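Local coordinates for protein carboxylesterase SOBER1 (Arabidopsis thaliana, PDB 6AVX) that hydrolyses carboxylic esters with a preference for short acyl chains, shows phospholipase A2 activity and suppresses the hypersensitive response triggered by the bacterial effector AvrBsT, at residues A[187-192]-A[198-203]; A[80-85]-A[114-119]. The protein carries 1 engineered substitution. All blocks are in the same frame, centred on the assembly; numbering follows the deposited sequence.

Contact 1. Residues A[187-192]-A[198-203]; sequences KAYPGL and NKELKY
The last strand of the alpha/beta-hydrolase sheet meets the C-terminal helix here, with Y189 and K187 reaching from the strand to E200 and Y203. The strand and helix segments run nearly antiparallel, at 167°, and their axes stay 10.6 Å apart, a gap that long side chains must bridge. Y189 does so with its ring, one face of which lies against the aliphatic part of E200: CB of E200 stands 4.2 Å from the ring centroid, a CH-pi contact displaced toward the rim. The hydroxyl end of Y189 comes up to the helix backbone, with OH 3.5 Å from CA of E200 and 3.4 Å from CB of Y203. A water 2.7 Å from Y189 OH ties this buried end to the helix, donating to the carbonyl O of E200. Farther along, the lysine chain of K187, bent at chi2 (65°), crosses the Y203 side chain at about a right angle, its CG, CD and CE passing over one ring face with CE 3.9 Å from the centroid. Lysine suits this partly exposed place, its carbons covering the aromatic while NZ and Y203 OH share a second water. The phenol also hydrogen-bonds E185. The type II turn from Y189 to L192 brings L192 back toward the helix, with CD2 3.8 Å from OE2 of E200, a carboxylate oxygen held by the backbone N of S197. Strand 154-159 pairs with 184-189 along one edge; its S157 touches Y189 and E200, and its L155 touches Y203 of helix 198-212.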
loop_
_atom_site.group_PDB
_atom_site.type_symbol
_atom_site.label_atom_id
_atom_site.label_comp_id
_atom_site.label_asym_id
_atom_site.label_seq_id
_atom_site.Cartn_x
_atom_site.Cartn_y
_atom_site.Cartn_z
ATOM N N LYS A 187 13.245 -2.076 -1.574
ATOM C CA LYS A 187 14.165 -1.801 -0.478
ATOM C C LYS A 187 14.036 -2.929 0.537
ATOM O O LYS A 187 13.018 -3.031 1.235
ATOM C CB LYS A 187 13.839 -0.450 0.158
ATOM C CG LYS A 187 14.843 0.030 1.180
ATOM C CD LYS A 187 16.192 0.299 0.544
ATOM C CE LYS A 187 17.169 0.881 1.549
ATOM N NZ LYS A 187 18.567 0.503 1.212
ATOM N N ALA A 188 15.057 -3.786 0.608
ATOM C CA ALA A 188 15.078 -4.879 1.568
ATOM C C ALA A 188 15.637 -4.380 2.888
ATOM O O ALA A 188 16.562 -3.557 2.920
ATOM C CB ALA A 188 15.957 -6.027 1.070
ATOM N N TYR A 189 15.084 -4.895 3.978
ATOM C CA TYR A 189 15.536 -4.577 5.330
ATOM C C TYR A 189 16.051 -5.859 5.972
ATOM O O TYR A 189 15.250 -6.673 6.462
ATOM C CB TYR A 189 14.412 -3.924 6.142
ATOM C CG TYR A 189 14.259 -2.500 5.679
ATOM C CD1 TYR A 189 15.012 -1.502 6.262
ATOM C CD2 TYR A 189 13.438 -2.167 4.611
ATOM C CE1 TYR A 189 14.951 -0.210 5.822
ATOM C CE2 TYR A 189 13.365 -0.859 4.158
ATOM C CZ TYR A 189 14.129 0.113 4.773
ATOM O OH TYR A 189 14.109 1.423 4.364
ATOM N N PRO A 190 17.368 -6.110 5.945
ATOM C CA PRO A 190 17.900 -7.361 6.499
ATOM C C PRO A 190 17.592 -7.482 7.979
ATOM O O PRO A 190 17.770 -6.543 8.755
ATOM C CB PRO A 190 19.411 -7.268 6.235
ATOM C CG PRO A 190 19.677 -5.876 5.838
ATOM C CD PRO A 190 18.409 -5.310 5.281
ATOM N N GLY A 191 17.097 -8.646 8.357
ATOM C CA GLY A 191 16.782 -8.919 9.738
ATOM C C GLY A 191 15.431 -8.427 10.211
ATOM O O GLY A 191 14.986 -8.838 11.290
ATOM N N LEU A 192 14.753 -7.564 9.455
ATOM C CA LEU A 192 13.439 -7.081 9.853
ATOM C C LEU A 192 12.397 -8.153 9.580
ATOM O O LEU A 192 12.449 -8.840 8.563
ATOM C CB LEU A 192 13.110 -5.816 9.063
ATOM C CG LEU A 192 11.785 -5.125 9.393
ATOM C CD1 LEU A 192 11.799 -4.573 10.799
ATOM C CD2 LEU A 192 11.492 -4.002 8.410
ATOM N N ASN A 198 11.606 2.577 12.313
ATOM C CA ASN A 198 11.695 4.015 12.094
ATOM C C ASN A 198 12.600 4.332 10.914
ATOM O O ASN A 198 12.307 5.243 10.136
ATOM C CB ASN A 198 12.159 4.727 13.364
ATOM C CG ASN A 198 11.039 4.881 14.388
ATOM O OD1 ASN A 198 9.853 4.763 14.063
ATOM N ND2 ASN A 198 11.413 5.164 15.631
ATOM N N LYS A 199 13.674 3.569 10.725
ATOM C CA LYS A 199 14.546 3.832 9.587
ATOM C C LYS A 199 13.815 3.585 8.272
ATOM O O LYS A 199 14.048 4.285 7.278
ATOM C CB LYS A 199 15.819 2.990 9.671
ATOM C CG LYS A 199 15.612 1.489 9.540
ATOM C CD LYS A 199 16.923 0.727 9.744
ATOM C CE LYS A 199 17.393 0.757 11.199
ATOM N NZ LYS A 199 16.424 0.110 12.141
ATOM N N GLU A 200 12.952 2.571 8.240
ATOM C CA GLU A 200 12.138 2.301 7.062
ATOM C C GLU A 200 11.236 3.491 6.738
ATOM O O GLU A 200 11.091 3.877 5.566
ATOM C CB GLU A 200 11.330 1.040 7.362
ATOM C CG GLU A 200 10.452 0.558 6.271
ATOM C CD GLU A 200 9.599 -0.616 6.729
ATOM O OE1 GLU A 200 9.044 -1.317 5.845
ATOM O OE2 GLU A 200 9.484 -0.857 7.950
ATOM N N LEU A 201 10.652 4.108 7.766
ATOM C CA LEU A 201 9.828 5.294 7.569
ATOM C C LEU A 201 10.662 6.474 7.089
ATOM O O LEU A 201 10.219 7.240 6.227
ATOM C CB LEU A 201 9.090 5.653 8.862
ATOM C CG LEU A 201 8.058 4.639 9.345
ATOM C CD1 LEU A 201 7.473 5.092 10.655
ATOM C CD2 LEU A 201 6.964 4.462 8.292
ATOM N N LYS A 202 11.864 6.655 7.642
ATOM C CA LYS A 202 12.698 7.768 7.197
ATOM C C LYS A 202 13.061 7.622 5.725
ATOM O O LYS A 202 13.178 8.617 5.002
ATOM C CB LYS A 202 13.979 7.837 8.025
ATOM C CG LYS A 202 13.799 8.065 9.503
ATOM C CD LYS A 202 13.115 9.353 9.820
ATOM C CE LYS A 202 13.109 9.577 11.330
ATOM N NZ LYS A 202 12.426 10.832 11.706
ATOM N N TYR A 203 13.292 6.396 5.269
ATOM C CA TYR A 203 13.593 6.189 3.859
ATOM C C TYR A 203 12.390 6.511 2.983
ATOM O O TYR A 203 12.532 7.130 1.915
ATOM C CB TYR A 203 14.025 4.747 3.644
ATOM C CG TYR A 203 14.686 4.500 2.317
ATOM C CD1 TYR A 203 16.034 4.775 2.145
ATOM C CD2 TYR A 203 13.984 3.986 1.232
ATOM C CE1 TYR A 203 16.666 4.550 0.941
ATOM C CE2 TYR A 203 14.612 3.755 0.019
ATOM C CZ TYR A 203 15.951 4.049 -0.117
ATOM O OH TYR A 203 16.590 3.826 -1.312
HETATM O O HOH W 1 18.953 2.509 -0.853
HETATM O O HOH W 2 11.773 2.143 3.336
#

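Contact 2. Residues A[80-85]-A[114-119]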
loop_
_atom_site.group_PDB
_atom_site.type_symbol
_atom_site.label_atom_id
_atom_site.label_comp_id
_atom_site.label_asym_id
_atom_site.label_seq_id
_atom_site.Cartn_x
_atom_site.Cartn_y
_atom_site.Cartn_z
ATOM N N GLU A 80 -13.628 -4.105 -4.017
ATOM C CA GLU A 80 -14.468 -3.337 -3.106
ATOM C C GLU A 80 -13.626 -2.344 -2.326
ATOM O O GLU A 80 -13.998 -1.175 -2.160
ATOM C CB GLU A 80 -15.192 -4.299 -2.153
ATOM C CG GLU A 80 -15.885 -3.654 -0.954
ATOM C CD GLU A 80 -17.156 -2.918 -1.304
ATOM O OE1 GLU A 80 -17.767 -2.375 -0.364
ATOM O OE2 GLU A 80 -17.547 -2.874 -2.494
ATOM N N ALA A 81 -12.480 -2.802 -1.825
ATOM C CA ALA A 81 -11.635 -1.918 -1.061
ATOM C C ALA A 81 -11.060 -0.840 -1.955
ATOM O O ALA A 81 -11.000 0.309 -1.545
ATOM C CB ALA A 81 -10.538 -2.714 -0.358
ATOM N N VAL A 82 -10.658 -1.196 -3.187
ATOM C CA VAL A 82 -10.119 -0.200 -4.115
ATOM C C VAL A 82 -11.149 0.882 -4.380
ATOM O O VAL A 82 -10.814 2.062 -4.457
ATOM C CB VAL A 82 -9.633 -0.859 -5.424
ATOM C CG1 VAL A 82 -9.350 0.187 -6.479
ATOM C CG2 VAL A 82 -8.371 -1.682 -5.183
ATOM N N LYS A 83 -12.420 0.500 -4.523
ATOM C CA LYS A 83 -13.464 1.483 -4.788
ATOM C C LYS A 83 -13.487 2.550 -3.706
ATOM O O LYS A 83 -13.599 3.746 -3.997
ATOM C CB LYS A 83 -14.821 0.785 -4.875
ATOM C CG LYS A 83 -15.977 1.706 -5.189
ATOM C CD LYS A 83 -17.282 0.906 -5.166
ATOM C CE LYS A 83 -18.506 1.788 -5.351
ATOM N NZ LYS A 83 -19.773 1.004 -5.232
ATOM N N ASN A 84 -13.378 2.140 -2.449
ATOM C CA ASN A 84 -13.399 3.114 -1.371
ATOM C C ASN A 84 -12.146 3.977 -1.356
ATOM O O ASN A 84 -12.234 5.190 -1.144
ATOM C CB ASN A 84 -13.568 2.412 -0.038
ATOM C CG ASN A 84 -13.380 3.349 1.103
ATOM O OD1 ASN A 84 -12.353 3.317 1.790
ATOM N ND2 ASN A 84 -14.338 4.243 1.287
ATOM N N VAL A 85 -10.962 3.376 -1.547
ATOM C CA VAL A 85 -9.743 4.182 -1.618
ATOM C C VAL A 85 -9.849 5.196 -2.744
ATOM O O VAL A 85 -9.509 6.370 -2.578
ATOM C CB VAL A 85 -8.500 3.286 -1.768
ATOM C CG1 VAL A 85 -7.255 4.133 -2.018
ATOM C CG2 VAL A 85 -8.305 2.405 -0.549
ATOM N N THR A 114 -2.698 -0.611 -1.108
ATOM C CA THR A 114 -1.991 0.505 -1.735
ATOM C C THR A 114 -1.641 0.176 -3.174
ATOM O O THR A 114 -1.889 0.972 -4.088
ATOM C CB THR A 114 -0.716 0.845 -0.938
ATOM O OG1 THR A 114 -1.078 1.453 0.303
ATOM C CG2 THR A 114 0.205 1.790 -1.686
ATOM N N LEU A 115 -1.033 -0.987 -3.381
ATOM C CA LEU A 115 -0.620 -1.360 -4.720
ATOM C C LEU A 115 -1.811 -1.422 -5.661
ATOM O O LEU A 115 -1.785 -0.856 -6.761
ATOM C CB LEU A 115 0.089 -2.707 -4.677
ATOM C CG LEU A 115 0.740 -3.070 -6.009
ATOM C CD1 LEU A 115 2.035 -2.311 -6.196
ATOM C CD2 LEU A 115 0.970 -4.567 -6.111
ATOM N N ALA A 116 -2.853 -2.138 -5.259
ATOM C CA ALA A 116 -4.025 -2.276 -6.114
ATOM C C ALA A 116 -4.649 -0.923 -6.416
ATOM O O ALA A 116 -5.080 -0.654 -7.551
ATOM C CB ALA A 116 -5.042 -3.181 -5.430
ATOM N N SER A 117 -4.708 -0.055 -5.407
ATOM C CA SER A 117 -5.367 1.232 -5.576
ATOM C C SER A 117 -4.595 2.123 -6.532
ATOM O O SER A 117 -5.193 2.818 -7.362
ATOM C CB SER A 117 -5.534 1.919 -4.226
ATOM O OG SER A 117 -6.391 1.188 -3.356
ATOM N N VAL A 118 -3.276 2.166 -6.397
ATOM C CA VAL A 118 -2.463 2.996 -7.273
ATOM C C VAL A 118 -2.534 2.489 -8.707
ATOM O O VAL A 118 -2.699 3.277 -9.653
ATOM C CB VAL A 118 -1.021 3.052 -6.750
ATOM C CG1 VAL A 118 -0.094 3.635 -7.798
ATOM C CG2 VAL A 118 -0.965 3.815 -5.425
ATOM N N LEU A 119 -2.413 1.178 -8.890
ATOM C CA LEU A 119 -2.306 0.639 -10.247
ATOM C C LEU A 119 -3.612 0.739 -11.019
ATOM O O LEU A 119 -3.590 0.676 -12.257
ATOM C CB LEU A 119 -1.852 -0.826 -10.210
ATOM C CG LEU A 119 -0.468 -1.111 -9.626
ATOM C CD1 LEU A 119 -0.220 -2.613 -9.492
ATOM C CD2 LEU A 119 0.597 -0.473 -10.479
#
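V82 and V85, one helical turn apart on helix 75-94, face A116 and S117 of helix 109-120. The segment axes cross at -64° and approach to 9.2 Å; small residues suit such a crossing, and the CA atoms of V82 and S117 come within 5.2 Å. Packing is densest around S117, whose OG lies 3.3 Å from CG1 of V85 and 3.9 Å from CG2 of V82. With chi1 at -64°, this hydroxyl stands beside its own backbone N and turns back along the helix to bond the carbonyl O of L113, which satisfies it amid the valine methyls. Serine can therefore serve as a small buried residue here. Beside it, the same V82 methyl makes the apolar contact with A116, CG2 to CB at 3.7 Å, and the short alanine side chain lets the valine come near the helix. The backbone O of S117 also accepts a hydrogen bond from NE2 of H86, tying the helices together. The outer side of helix 75-94 is looser: E80, K83 and N84 are exposed and make no contact with 114-119. Inward, V85 reaches L9 and L11 of the central sheet, while T114 and V118 touch I104. Both helices thus pack on the sheet and against each other, as in the alpha/beta-hydrolase fold, where helices cover the parallel sheet.

Contacts 1 and 2 lie on opposite sides of the chain's centre, their own centres 24 Å apart and their nearest atoms about 12 Å apart, so they do not touch. Contact 2 is buried among helices near the middle of the sheet; contact 1 is partly buried at its 184-189 edge. Their relation to the probable charge relay of S108, D162 and H194 also differs. Helix 109-120, which carries half of contact 2, follows the putative nucleophile S108, although that contact is away from the triad. In contact 1, the L192 side chain lies about 7 Å from those of D162 and H194, and H194 belongs to the loop joining its two segments.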